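Local coordinates for hydrogenase expression/formation protein (HypB) (Archaeoglobus fulgidus, PDB 2WSM), which probably binds and hydrolyses GTP, dimerises in a GTP-dependent way and serves hydrogenase maturation, with nickel and zinc as likely ligands, at residues Val33-Ala38 / Val134-Val139; Glu130-Val135 / Val155-Val160. One frame throughout, in Å; residues are numbered along the deposited sequence.

Contact 1: residues Val33-Ala38 / Val134-Val139; sequences VNIMGA and VVMVSV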
loop_
_atom_site.group_PDB
_atom_site.type_symbol
_atom_site.label_atom_id
_atom_site.label_comp_id
_atom_site.label_asym_id
_atom_site.label_seq_id
_atom_site.Cartn_x
_atom_site.Cartn_y
_atom_site.Cartn_z
ATOM N N VAL A 33 19.269 -0.762 2.470
ATOM C CA VAL A 33 18.393 0.318 2.030
ATOM C C VAL A 33 17.190 -0.253 1.288
ATOM O O VAL A 33 17.338 -0.947 0.276
ATOM C CB VAL A 33 19.134 1.281 1.092
ATOM C CG1 VAL A 33 18.234 2.466 0.699
ATOM C CG2 VAL A 33 20.419 1.752 1.747
ATOM N N ASN A 34 16.007 0.042 1.811
ATOM C CA ASN A 34 14.755 -0.337 1.192
ATOM C C ASN A 34 14.376 0.753 0.191
ATOM O O ASN A 34 14.003 1.858 0.581
ATOM C CB ASN A 34 13.686 -0.477 2.289
ATOM C CG ASN A 34 12.304 -0.766 1.746
ATOM O OD1 ASN A 34 12.126 -1.015 0.558
ATOM N ND2 ASN A 34 11.309 -0.744 2.631
ATOM N N ILE A 35 14.490 0.459 -1.099
ATOM C CA ILE A 35 14.242 1.478 -2.117
ATOM C C ILE A 35 12.886 1.309 -2.756
ATOM O O ILE A 35 12.656 0.380 -3.530
ATOM C CB ILE A 35 15.327 1.513 -3.210
ATOM C CG1 ILE A 35 16.690 1.798 -2.580
ATOM C CG2 ILE A 35 14.975 2.562 -4.287
ATOM C CD1 ILE A 35 17.854 1.490 -3.475
ATOM N N MET A 36 11.995 2.233 -2.436
ATOM C CA MET A 36 10.606 2.135 -2.852
ATOM C C MET A 36 10.296 3.114 -3.976
ATOM O O MET A 36 11.013 4.093 -4.181
ATOM C CB MET A 36 9.686 2.381 -1.652
ATOM C CG MET A 36 9.612 1.211 -0.679
ATOM S SD MET A 36 8.924 1.661 0.931
ATOM C CE MET A 36 10.340 2.487 1.666
ATOM N N GLY A 37 9.227 2.839 -4.710
ATOM C CA GLY A 37 8.811 3.709 -5.791
ATOM C C GLY A 37 8.069 2.950 -6.871
ATOM O O GLY A 37 8.210 1.734 -7.014
ATOM N N ALA A 38 7.273 3.677 -7.640
ATOM C CA ALA A 38 6.489 3.069 -8.695
ATOM C C ALA A 38 7.414 2.514 -9.764
ATOM O O ALA A 38 8.580 2.899 -9.866
ATOM C CB ALA A 38 5.518 4.088 -9.302
ATOM N N VAL A 134 14.250 4.686 1.213
ATOM C CA VAL A 134 14.257 5.687 0.167
ATOM C C VAL A 134 12.985 5.533 -0.661
ATOM O O VAL A 134 12.549 4.415 -0.963
ATOM C CB VAL A 134 15.522 5.587 -0.714
ATOM C CG1 VAL A 134 15.478 6.610 -1.843
ATOM C CG2 VAL A 134 16.771 5.804 0.139
ATOM N N VAL A 135 12.376 6.656 -0.994
ATOM C CA VAL A 135 11.201 6.651 -1.839
ATOM C C VAL A 135 11.498 7.497 -3.060
ATOM O O VAL A 135 11.798 8.681 -2.942
ATOM C CB VAL A 135 9.940 7.187 -1.117
ATOM C CG1 VAL A 135 8.735 7.086 -2.040
ATOM C CG2 VAL A 135 9.684 6.419 0.157
ATOM N N MET A 136 11.432 6.868 -4.228
ATOM C CA MET A 136 11.748 7.510 -5.488
ATOM C C MET A 136 10.482 7.816 -6.264
ATOM O O MET A 136 9.594 6.975 -6.367
ATOM C CB MET A 136 12.635 6.592 -6.333
ATOM C CG MET A 136 14.019 6.343 -5.747
ATOM S SD MET A 136 15.064 5.350 -6.837
ATOM C CE MET A 136 15.265 6.458 -8.227
ATOM N N VAL A 137 10.407 9.017 -6.822
ATOM C CA VAL A 137 9.331 9.347 -7.741
ATOM C C VAL A 137 9.873 10.113 -8.950
ATOM O O VAL A 137 10.748 10.974 -8.824
ATOM C CB VAL A 137 8.207 10.149 -7.043
ATOM C CG1 VAL A 137 8.680 11.560 -6.699
ATOM C CG2 VAL A 137 6.976 10.196 -7.914
ATOM N N SER A 138 9.359 9.782 -10.123
ATOM C CA SER A 138 9.751 10.471 -11.344
ATOM C C SER A 138 8.734 11.572 -11.653
ATOM O O SER A 138 7.554 11.431 -11.323
ATOM C CB SER A 138 9.857 9.470 -12.502
ATOM O OG SER A 138 9.602 10.088 -13.752
ATOM N N VAL A 139 9.192 12.664 -12.273
ATOM C CA VAL A 139 8.303 13.780 -12.604
ATOM C C VAL A 139 7.258 13.381 -13.633
ATOM O O VAL A 139 6.229 14.033 -13.759
ATOM C CB VAL A 139 9.052 15.039 -13.129
ATOM C CG1 VAL A 139 9.912 15.657 -12.036
ATOM C CG2 VAL A 139 9.861 14.718 -14.386
HETATM O O HOH W 1 7.030 6.273 -7.506
#
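Val134 O is gripped by two groups of the neighbouring strand. The N-H of Met36 bonds to it at 2.7 Å (N to O), nearly straight at 172°. The CA-H of Ile35 touches the same oxygen, with CA 3.6 Å from Val134 O. Two more bonds extend the parallel pairing of strand 31-37 with strand 132-138. Val134 N gives to Asn34 O at 2.9 Å, and Met136 N gives to Met36 O at 2.8 Å.

The side chains alternate between the two faces of the sheet. On one face, Val33 CG1 meets Val134 CG2 at 3.7 Å, and Ile35 CG2 lies 3.8 Å from Met136 SD. With chi1 at -59°, Ile35 CG1 stands anti to the carbonyl carbon, which leaves CG2 anti to the backbone N and near the Met136 sulphur. Helix 43-54 packs on this face through Leu46 and Ile47. On the other face are Met36 and Val135, with helix 150-154 against them through Ile152 and Phe153.

A CB on Gly37 would run into Met136 O and would also be jammed against the preceding carbonyl oxygen. One water links the segments, accepting from Ala38 N at 2.6 Å and donating to Met136 O. Gly37 opens a sequence that matches the P-loop (Walker A) pattern, and its carbonyl oxygen accepts a bond from Lys43 NZ. The chemistry implies that apolar packing and buried main-chain bonds fix the strand that leads into the probable nucleotide loop, while a water carries the link between Ala38 N and Met136 O.

Contact 2: residues Glu130-Val135 / Val155-Val160; sequences ENYRVV and VADLIV
A salt-bridge network of Glu130, Arg133 and Asp157 marks the start of this pair of parallel strands. Asp157 OD2 accepts the backbone N-H of Arg133 at 2.8 Å (N to O) and uses its anti lone pair. In return Asp157 N gives to Arg133 O at 2.8 Å. Asp157 CG stands beside its own backbone N and anti to the carbonyl carbon (chi1 -65°), which brings the carboxylate to the same partner residue as that N. The charge contact is looser. Arg133 NE lies 3.9 Å from Asp157 OD2, which sits at the guanidinium edge, in its plane, while the guanidinium and carboxylate planes are 76° apart. Glu130 covers one guanidinium face with CG over its centre, and Glu130 OE1 makes a salt bridge with Arg133 NH1 at 2.8 Å. Glu130 OE1 also takes a bond from Asn34 ND2, and Arg133 NH1 has a long, weak ion pair with Asp127 OD2. Arg133 CD passes 3.4 Å from Val155 O. An alanine in place of Asp157 would probably leave the Arg133 N-H without this acceptor and remove the long charge contact at NE.

The strands are the two arms of a beta-alpha-beta crossover in the P-loop NTPase sheet. Between them the chain runs through helices 145-148 and 150-154. Val135 N gives to Leu158 O, and Val135 O takes the N-H of Val160 at 2.9 Å. Leu158 N makes a weak bond to Arg133 O. Val134 CG1 crosses Val160 CG2 on the face that meets helix 201-212, where Trp204 and Phe207 pack. On the opposite face Val135 CG2 presses tightly on Ala156 CB at 3.5 Å, and Phe153 of helix 150-154 packs on both Val135 and Ile159.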
loop_
_atom_site.group_PDB
_atom_site.type_symbol
_atom_site.label_atom_id
_atom_site.label_comp_id
_atom_site.label_asym_id
_atom_site.label_seq_id
_atom_site.Cartn_x
_atom_site.Cartn_y
_atom_site.Cartn_z
ATOM N N GLU A 130 15.328 -3.125 7.464
ATOM C CA GLU A 130 16.284 -2.221 6.834
ATOM C C GLU A 130 16.770 -1.074 7.732
ATOM O O GLU A 130 16.112 -0.694 8.695
ATOM C CB GLU A 130 15.682 -1.648 5.547
ATOM C CG GLU A 130 14.578 -0.640 5.762
ATOM C CD GLU A 130 13.197 -1.268 5.893
ATOM O OE1 GLU A 130 12.208 -0.583 5.580
ATOM O OE2 GLU A 130 13.087 -2.435 6.310
ATOM N N ASN A 131 17.934 -0.536 7.391
ATOM C CA ASN A 131 18.496 0.646 8.043
ATOM C C ASN A 131 17.858 1.967 7.572
ATOM O O ASN A 131 17.625 2.873 8.372
ATOM C CB ASN A 131 20.014 0.714 7.808
ATOM C CG ASN A 131 20.743 -0.535 8.275
ATOM O OD1 ASN A 131 20.492 -1.643 7.789
ATOM N ND2 ASN A 131 21.666 -0.360 9.216
ATOM N N TYR A 132 17.600 2.081 6.273
ATOM C CA TYR A 132 17.048 3.306 5.701
ATOM C C TYR A 132 16.008 3.050 4.619
ATOM O O TYR A 132 16.057 2.052 3.909
ATOM C CB TYR A 132 18.164 4.193 5.136
ATOM C CG TYR A 132 19.180 4.567 6.179
ATOM C CD1 TYR A 132 20.284 3.755 6.419
ATOM C CD2 TYR A 132 19.026 5.717 6.943
ATOM C CE1 TYR A 132 21.210 4.081 7.388
ATOM C CE2 TYR A 132 19.948 6.056 7.918
ATOM C CZ TYR A 132 21.037 5.230 8.135
ATOM O OH TYR A 132 21.964 5.555 9.095
ATOM N N ARG A 133 15.073 3.979 4.497
ATOM C CA ARG A 133 14.034 3.902 3.489
ATOM C C ARG A 133 14.217 5.036 2.489
ATOM O O ARG A 133 14.334 6.203 2.863
ATOM C CB ARG A 133 12.659 4.011 4.147
ATOM C CG ARG A 133 12.159 2.725 4.798
ATOM C CD ARG A 133 11.706 2.956 6.242
ATOM N NE ARG A 133 12.833 2.746 7.151
ATOM C CZ ARG A 133 12.963 1.700 7.965
ATOM N NH1 ARG A 133 12.018 0.768 8.021
ATOM N NH2 ARG A 133 14.033 1.597 8.739
ATOM N N VAL A 134 14.250 4.686 1.213
ATOM C CA VAL A 134 14.257 5.687 0.167
ATOM C C VAL A 134 12.985 5.533 -0.661
ATOM O O VAL A 134 12.549 4.415 -0.963
ATOM C CB VAL A 134 15.522 5.587 -0.714
ATOM C CG1 VAL A 134 15.478 6.610 -1.843
ATOM C CG2 VAL A 134 16.771 5.804 0.139
ATOM N N VAL A 135 12.376 6.656 -0.994
ATOM C CA VAL A 135 11.201 6.651 -1.839
ATOM C C VAL A 135 11.498 7.497 -3.060
ATOM O O VAL A 135 11.798 8.681 -2.942
ATOM C CB VAL A 135 9.940 7.187 -1.117
ATOM C CG1 VAL A 135 8.735 7.086 -2.040
ATOM C CG2 VAL A 135 9.684 6.419 0.157
ATOM N N VAL A 155 7.317 7.590 5.416
ATOM C CA VAL A 155 8.220 6.600 5.999
ATOM C C VAL A 155 9.652 6.780 5.500
ATOM O O VAL A 155 10.581 6.161 6.014
ATOM C CB VAL A 155 7.731 5.137 5.761
ATOM C CG1 VAL A 155 6.278 4.972 6.211
ATOM C CG2 VAL A 155 7.888 4.727 4.298
ATOM N N ALA A 156 9.820 7.654 4.514
ATOM C CA ALA A 156 11.113 7.853 3.876
ATOM C C ALA A 156 12.127 8.603 4.746
ATOM O O ALA A 156 11.774 9.525 5.476
ATOM C CB ALA A 156 10.931 8.564 2.555
ATOM N N ASP A 157 13.388 8.183 4.664
ATOM C CA ASP A 157 14.498 8.932 5.240
ATOM C C ASP A 157 15.049 9.865 4.172
ATOM O O ASP A 157 15.631 10.905 4.469
ATOM C CB ASP A 157 15.605 7.982 5.691
ATOM C CG ASP A 157 15.167 7.075 6.810
ATOM O OD1 ASP A 157 14.829 7.599 7.890
ATOM O OD2 ASP A 157 15.157 5.842 6.614
ATOM N N LEU A 158 14.872 9.461 2.920
ATOM C CA LEU A 158 15.338 10.231 1.784
ATOM C C LEU A 158 14.319 10.061 0.669
ATOM O O LEU A 158 13.851 8.957 0.404
ATOM C CB LEU A 158 16.729 9.763 1.337
ATOM C CG LEU A 158 17.492 10.653 0.347
ATOM C CD1 LEU A 158 18.995 10.358 0.372
ATOM C CD2 LEU A 158 16.953 10.501 -1.059
ATOM N N ILE A 159 13.952 11.170 0.049
ATOM C CA ILE A 159 12.984 11.163 -1.033
ATOM C C ILE A 159 13.677 11.654 -2.295
ATOM O O ILE A 159 14.305 12.721 -2.295
ATOM C CB ILE A 159 11.787 12.072 -0.712
ATOM C CG1 ILE A 159 11.018 11.532 0.502
ATOM C CG2 ILE A 159 10.896 12.224 -1.934
ATOM C CD1 ILE A 159 9.867 12.418 0.978
ATOM N N VAL A 160 13.588 10.866 -3.361
ATOM C CA VAL A 160 14.225 11.234 -4.615
ATOM C C VAL A 160 13.193 11.653 -5.652
ATOM O O VAL A 160 12.330 10.861 -6.046
ATOM C CB VAL A 160 15.070 10.086 -5.194
ATOM C CG1 VAL A 160 15.767 10.531 -6.489
ATOM C CG2 VAL A 160 16.089 9.604 -4.172
#

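Overall arrangement
From the N terminus, strand 31-37 comes first and runs into the probable P-loop. The chain then makes helix 43-54 and the strands 60-64, 82-85 and 111-118 before contact 1 closes this long loop at strand 132-138. Contact 2 closes a much shorter one, from that strand through helices 145-148 and 150-154 to strand 158-162. The loops follow one another, with Val134 and Val135 shared. Strand 132-138 thus lies between strands 31-37 and 158-162 in the parallel sheet. A probable bond from Val137 N to Val160 O continues the second pairing, and Met36 CE packs on Arg133 CG between the contacts.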